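Local atomic coordinates of nucleoporin NUP82 (Chaetomium thermophilum, PDB entry 5CWW), a protein that probably serves as a structural component of the nuclear pore complex, the channel through which mRNA and proteins pass between nucleus and cytoplasm. Residues B[483-493]-B[502-510]. Numbering follows the deposited sequence.
Sequences EVTPDGWPMFS and FYVTHPAGI
Met491 and Thr505 trade two backbone hydrogen bonds, Met491 N to Thr505 O and Thr505 N to Met491 O, both 2.9 Å. Two residues on, Ser493 and Tyr503 repeat the exchange; its bond from Ser493 N is the more bent, 144° at the hydrogen, while that from Tyr503 N is nearly straight. Phe492 and Val504 sit between as the non-hydrogen-bonded pair. On the face carrying Met491 and Ser493, one water ties the strands together: it donates to Met491 O and bonds both Ser493 OG and Thr505 OG1, which also accepts from Ala565 N.

At the end of its strand, His506 reaches into the curl of 483-490. With chi1 at -174° the His506 ring swings away from its own backbone N, and NE2 comes within 2.9 Å of a second water, which donates to Thr485 O. His506 ND1 accepts from Ala508 N at 3.1 Å, the donor tilted from the ring plane, which helps fix the ring's rotation; Pro490 CB lies 3.7 Å from His506 CD2 at the ring edge. With an alanine at this position, Ala508 N and the water are likely to lose their ring partners, and a gap to open between Pro490 and Thr485. Farther out, Glu483 CB rests 3.8 Å from Ala508 CB, and its carboxylate runs on to a salt bridge with Arg551.

On the opposite sheet face the Phe492 and Phe502 side chains run alongside each other in the same direction, but their ring planes meet at 82°. Phe492 CE1 is 3.6 Å from Phe502 CE2 and also touches Val504 CG2, while Cys429 of the neighbouring blade's strand 427-432 meets both rings. The strand pairing forms the 491-494/501-506 beta hairpin, to which the His506 contacts tie the preceding loop; these are the first two strands of a four-stranded antiparallel blade in the N-terminal beta-propeller domain of NUP82, with the type I turn His506-Gly509 leading into the third.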
ATOM      1  N   GLU B 483      12.119 -15.745  17.987  1.00 77.85           N
ATOM      2  CA  GLU B 483      12.669 -14.954  16.891  1.00 73.85           C
ATOM      3  C   GLU B 483      11.879 -13.670  16.652  1.00 71.19           C
ATOM      4  O   GLU B 483      12.349 -12.761  15.969  1.00 70.99           O
ATOM      5  CB  GLU B 483      12.703 -15.783  15.607  1.00 72.31           C
ATOM      6  CG  GLU B 483      13.629 -16.983  15.679  1.00 73.88           C
ATOM      7  CD  GLU B 483      13.628 -17.793  14.401  1.00 72.06           C
ATOM      8  OE1 GLU B 483      12.539 -18.214  13.959  1.00 70.02           O
ATOM      9  OE2 GLU B 483      14.720 -18.003  13.829  1.00 72.63           O
ATOM     10  N   VAL B 484      10.679 -13.601  17.218  1.00 73.68           N
ATOM     11  CA  VAL B 484       9.804 -12.452  17.022  1.00 72.12           C
ATOM     12  C   VAL B 484      10.309 -11.231  17.781  1.00 75.83           C
ATOM     13  O   VAL B 484      10.466 -11.270  19.001  1.00 76.54           O
ATOM     14  CB  VAL B 484       8.360 -12.759  17.476  1.00 72.60           C
ATOM     15  CG1 VAL B 484       7.450 -11.558  17.238  1.00 73.49           C
ATOM     16  CG2 VAL B 484       7.823 -13.983  16.754  1.00 70.53           C
ATOM     17  N   THR B 485      10.562 -10.150  17.048  1.00 78.17           N
ATOM     18  CA  THR B 485      10.911  -8.867  17.651  1.00 82.12           C
ATOM     19  C   THR B 485       9.659  -7.991  17.686  1.00 81.58           C
ATOM     20  O   THR B 485       8.864  -8.015  16.747  1.00 81.89           O
ATOM     21  CB  THR B 485      12.035  -8.150  16.877  1.00 82.14           C
ATOM     22  OG1 THR B 485      11.605  -7.878  15.538  1.00 80.10           O
ATOM     23  CG2 THR B 485      13.292  -9.007  16.839  1.00 83.27           C
ATOM     24  N   PRO B 486       9.480  -7.213  18.767  1.00 82.72           N
ATOM     25  CA  PRO B 486       8.224  -6.476  18.966  1.00 82.73           C
ATOM     26  C   PRO B 486       7.963  -5.415  17.898  1.00 86.21           C
ATOM     27  O   PRO B 486       6.804  -5.110  17.611  1.00 80.59           O
ATOM     28  CB  PRO B 486       8.417  -5.825  20.340  1.00 84.03           C
ATOM     29  CG  PRO B 486       9.890  -5.697  20.495  1.00 84.30           C
ATOM     30  CD  PRO B 486      10.481  -6.888  19.798  1.00 82.61           C
ATOM     31  N   ASP B 487       9.031  -4.870  17.324  1.00 94.94           N
ATOM     32  CA  ASP B 487       8.927  -3.817  16.320  1.00100.14           C
ATOM     33  C   ASP B 487       9.566  -4.252  15.005  1.00 94.90           C
ATOM     34  O   ASP B 487      10.082  -3.426  14.252  1.00 98.09           O
ATOM     35  CB  ASP B 487       9.582  -2.531  16.832  1.00109.11           C
ATOM     36  CG  ASP B 487      11.050  -2.716  17.166  1.00112.70           C
ATOM     37  OD1 ASP B 487      11.486  -3.877  17.328  1.00114.17           O
ATOM     38  OD2 ASP B 487      11.767  -1.699  17.272  1.00115.74           O
ATOM     39  N   GLY B 488       9.527  -5.551  14.729  1.00 84.70           N
ATOM     40  CA  GLY B 488      10.144  -6.085  13.529  1.00 74.66           C
ATOM     41  C   GLY B 488       9.356  -5.750  12.277  1.00 68.38           C
ATOM     42  O   GLY B 488       8.125  -5.685  12.304  1.00 65.31           O
ATOM     43  N   TRP B 489      10.079  -5.540  11.181  0.50 68.37           N
ATOM     44  CA  TRP B 489       9.475  -5.226   9.891  0.50 65.89           C
ATOM     45  C   TRP B 489       9.836  -6.284   8.855  0.50 65.22           C
ATOM     46  O   TRP B 489      10.747  -6.086   8.050  0.50 63.80           O
ATOM     47  CB  TRP B 489       9.927  -3.845   9.409  0.50 72.28           C
ATOM     48  CG  TRP B 489       9.089  -2.725   9.932  0.50 68.08           C
ATOM     49  CD1 TRP B 489       9.205  -2.108  11.144  0.50 77.26           C
ATOM     50  CD2 TRP B 489       8.006  -2.080   9.254  0.50 79.34           C
ATOM     51  NE1 TRP B 489       8.257  -1.121  11.263  0.50 79.02           N
ATOM     52  CE2 TRP B 489       7.508  -1.083  10.117  0.50 71.15           C
ATOM     53  CE3 TRP B 489       7.405  -2.251   8.003  0.50 70.19           C
ATOM     54  CZ2 TRP B 489       6.438  -0.260   9.768  0.50 79.71           C
ATOM     55  CZ3 TRP B 489       6.344  -1.435   7.659  0.50 74.97           C
ATOM     56  CH2 TRP B 489       5.872  -0.450   8.537  0.50 74.43           C
ATOM     57  N   PRO B 490       9.128  -7.422   8.877  1.00 59.73           N
ATOM     58  CA  PRO B 490       9.369  -8.443   7.852  1.00 56.08           C
ATOM     59  C   PRO B 490       8.843  -7.985   6.492  1.00 52.16           C
ATOM     60  O   PRO B 490       7.893  -7.203   6.448  1.00 49.41           O
ATOM     61  CB  PRO B 490       8.607  -9.661   8.383  1.00 57.28           C
ATOM     62  CG  PRO B 490       7.522  -9.084   9.232  1.00 58.24           C
ATOM     63  CD  PRO B 490       8.096  -7.838   9.846  1.00 60.49           C
ATOM     64  N   MET B 491       9.450  -8.463   5.407  1.00 52.14           N
ATOM     65  CA  MET B 491       9.133  -7.977   4.065  1.00 52.95           C
ATOM     66  C   MET B 491       8.866  -9.106   3.077  1.00 51.49           C
ATOM     67  O   MET B 491       9.503 -10.152   3.137  1.00 51.32           O
ATOM     68  CB  MET B 491      10.282  -7.121   3.537  1.00 56.08           C
ATOM     69  CG  MET B 491      10.623  -5.919   4.399  1.00 58.00           C
ATOM     70  SD  MET B 491      12.185  -5.167   3.902  1.00 58.06           S
ATOM     71  CE  MET B 491      13.352  -6.342   4.581  1.00 56.79           C
ATOM     72  N   PHE B 492       7.927  -8.878   2.164  1.00 49.62           N
ATOM     73  CA  PHE B 492       7.718  -9.775   1.031  1.00 49.88           C
ATOM     74  C   PHE B 492       8.693  -9.442  -0.098  1.00 49.76           C
ATOM     75  O   PHE B 492       9.099  -8.291  -0.258  1.00 50.80           O
ATOM     76  CB  PHE B 492       6.282  -9.672   0.505  1.00 49.42           C
ATOM     77  CG  PHE B 492       5.276 -10.474   1.285  1.00 49.95           C
ATOM     78  CD1 PHE B 492       5.505 -11.806   1.590  1.00 50.07           C
ATOM     79  CD2 PHE B 492       4.086  -9.893   1.700  1.00 50.55           C
ATOM     80  CE1 PHE B 492       4.570 -12.543   2.300  1.00 50.47           C
ATOM     81  CE2 PHE B 492       3.148 -10.624   2.408  1.00 49.85           C
ATOM     82  CZ  PHE B 492       3.391 -11.953   2.707  1.00 51.09           C
ATOM     83  N   SER B 493       9.064 -10.459  -0.870  1.00 50.11           N
ATOM     84  CA  SER B 493       9.820 -10.268  -2.105  1.00 51.28           C
ATOM     85  C   SER B 493       9.312 -11.241  -3.158  1.00 50.78           C
ATOM     86  O   SER B 493       9.057 -12.403  -2.852  1.00 49.43           O
ATOM     87  CB  SER B 493      11.314 -10.487  -1.878  1.00 55.59           C
ATOM     88  OG  SER B 493      11.811  -9.642  -0.860  1.00 56.80           O
ATOM     89  N   PHE B 502       7.379 -16.706  -3.524  1.00 47.90           N
ATOM     90  CA  PHE B 502       7.849 -15.433  -2.987  1.00 49.99           C
ATOM     91  C   PHE B 502       8.630 -15.660  -1.699  1.00 52.44           C
ATOM     92  O   PHE B 502       8.657 -16.775  -1.168  1.00 54.67           O
ATOM     93  CB  PHE B 502       6.675 -14.475  -2.740  1.00 49.89           C
ATOM     94  CG  PHE B 502       5.551 -15.077  -1.944  1.00 50.46           C
ATOM     95  CD1 PHE B 502       4.565 -15.825  -2.566  1.00 50.23           C
ATOM     96  CD2 PHE B 502       5.475 -14.882  -0.574  1.00 51.71           C
ATOM     97  CE1 PHE B 502       3.528 -16.375  -1.835  1.00 50.67           C
ATOM     98  CE2 PHE B 502       4.441 -15.427   0.162  1.00 52.21           C
ATOM     99  CZ  PHE B 502       3.466 -16.177  -0.470  1.00 51.50           C
ATOM    100  N   TYR B 503       9.270 -14.602  -1.209  1.00 51.44           N
ATOM    101  CA  TYR B 503      10.134 -14.699  -0.038  1.00 50.89           C
ATOM    102  C   TYR B 503       9.678 -13.803   1.105  1.00 51.24           C
ATOM    103  O   TYR B 503       9.013 -12.794   0.893  1.00 47.83           O
ATOM    104  CB  TYR B 503      11.569 -14.351  -0.420  1.00 52.29           C
ATOM    105  CG  TYR B 503      12.084 -15.196  -1.550  1.00 54.10           C
ATOM    106  CD1 TYR B 503      12.648 -16.436  -1.304  1.00 55.44           C
ATOM    107  CD2 TYR B 503      12.005 -14.758  -2.866  1.00 54.52           C
ATOM    108  CE1 TYR B 503      13.113 -17.222  -2.331  1.00 58.75           C
ATOM    109  CE2 TYR B 503      12.474 -15.540  -3.906  1.00 57.46           C
ATOM    110  CZ  TYR B 503      13.029 -16.772  -3.630  1.00 59.60           C
ATOM    111  OH  TYR B 503      13.499 -17.563  -4.652  1.00 62.64           O
ATOM    112  N   VAL B 504      10.046 -14.200   2.320  1.00 55.19           N
ATOM    113  CA  VAL B 504       9.845 -13.385   3.509  1.00 56.71           C
ATOM    114  C   VAL B 504      11.201 -13.140   4.158  1.00 57.27           C
ATOM    115  O   VAL B 504      11.884 -14.085   4.557  1.00 59.76           O
ATOM    116  CB  VAL B 504       8.888 -14.060   4.514  1.00 57.41           C
ATOM    117  CG1 VAL B 504       8.825 -13.286   5.831  1.00 56.89           C
ATOM    118  CG2 VAL B 504       7.501 -14.187   3.912  1.00 56.20           C
ATOM    119  N   THR B 505      11.585 -11.869   4.249  1.00 56.12           N
ATOM    120  CA  THR B 505      12.853 -11.479   4.859  1.00 55.63           C
ATOM    121  C   THR B 505      12.610 -10.811   6.204  1.00 57.69           C
ATOM    122  O   THR B 505      11.718  -9.977   6.347  1.00 58.13           O
ATOM    123  CB  THR B 505      13.653 -10.522   3.953  1.00 53.97           C
ATOM    124  OG1 THR B 505      13.878 -11.138   2.679  1.00 53.54           O
ATOM    125  CG2 THR B 505      14.998 -10.175   4.587  1.00 54.40           C
ATOM    126  N   HIS B 506      13.430 -11.176   7.181  1.00 60.04           N
ATOM    127  CA  HIS B 506      13.300 -10.694   8.549  1.00 60.89           C
ATOM    128  C   HIS B 506      14.688 -10.786   9.177  1.00 61.14           C
ATOM    129  O   HIS B 506      15.494 -11.613   8.749  1.00 62.31           O
ATOM    130  CB  HIS B 506      12.271 -11.535   9.315  1.00 61.26           C
ATOM    131  CG  HIS B 506      11.954 -11.024  10.685  1.00 62.60           C
ATOM    132  ND1 HIS B 506      12.649 -11.420  11.807  1.00 64.39           N
ATOM    133  CD2 HIS B 506      11.005 -10.160  11.118  1.00 62.91           C
ATOM    134  CE1 HIS B 506      12.150 -10.815  12.870  1.00 65.38           C
ATOM    135  NE2 HIS B 506      11.151 -10.045  12.479  1.00 65.09           N
ATOM    136  N   PRO B 507      14.991  -9.935  10.173  1.00 63.34           N
ATOM    137  CA  PRO B 507      16.318 -10.034  10.797  1.00 66.18           C
ATOM    138  C   PRO B 507      16.652 -11.435  11.319  1.00 71.14           C
ATOM    139  O   PRO B 507      17.828 -11.771  11.454  1.00 74.37           O
ATOM    140  CB  PRO B 507      16.232  -9.029  11.946  1.00 65.50           C
ATOM    141  CG  PRO B 507      15.272  -7.998  11.456  1.00 62.15           C
ATOM    142  CD  PRO B 507      14.256  -8.744  10.639  1.00 61.13           C
ATOM    143  N   ALA B 508      15.631 -12.239  11.593  1.00 70.49           N
ATOM    144  CA  ALA B 508      15.834 -13.593  12.094  1.00 72.84           C
ATOM    145  C   ALA B 508      16.271 -14.535  10.976  1.00 73.97           C
ATOM    146  O   ALA B 508      17.009 -15.490  11.215  1.00 76.96           O
ATOM    147  CB  ALA B 508      14.565 -14.108  12.752  1.00 72.50           C
ATOM    148  N   GLY B 509      15.811 -14.266   9.757  1.00 72.13           N
ATOM    149  CA  GLY B 509      16.179 -15.086   8.614  1.00 71.05           C
ATOM    150  C   GLY B 509      15.291 -14.881   7.399  1.00 68.75           C
ATOM    151  O   GLY B 509      14.421 -14.009   7.392  1.00 68.19           O
ATOM    152  N   ILE B 510      15.524 -15.693   6.370  1.00 65.87           N
ATOM    153  CA  ILE B 510      14.779 -15.613   5.117  1.00 62.99           C
ATOM    154  C   ILE B 510      14.025 -16.917   4.867  1.00 63.18           C
ATOM    155  O   ILE B 510      14.542 -18.002   5.140  1.00 64.71           O
ATOM    156  CB  ILE B 510      15.711 -15.321   3.921  1.00 63.07           C
ATOM    157  CG1 ILE B 510      16.536 -14.058   4.189  1.00 63.41           C
ATOM    158  CG2 ILE B 510      14.900 -15.169   2.635  1.00 61.64           C
ATOM    159  CD1 ILE B 510      17.605 -13.775   3.150  1.00 64.49           C
TER
HETATM  160  O   HOH W   1       9.093  -9.378  14.404  1.00 55.72           O
HETATM  161  O   HOH W   2      11.571 -10.959   1.285  1.00 43.08           O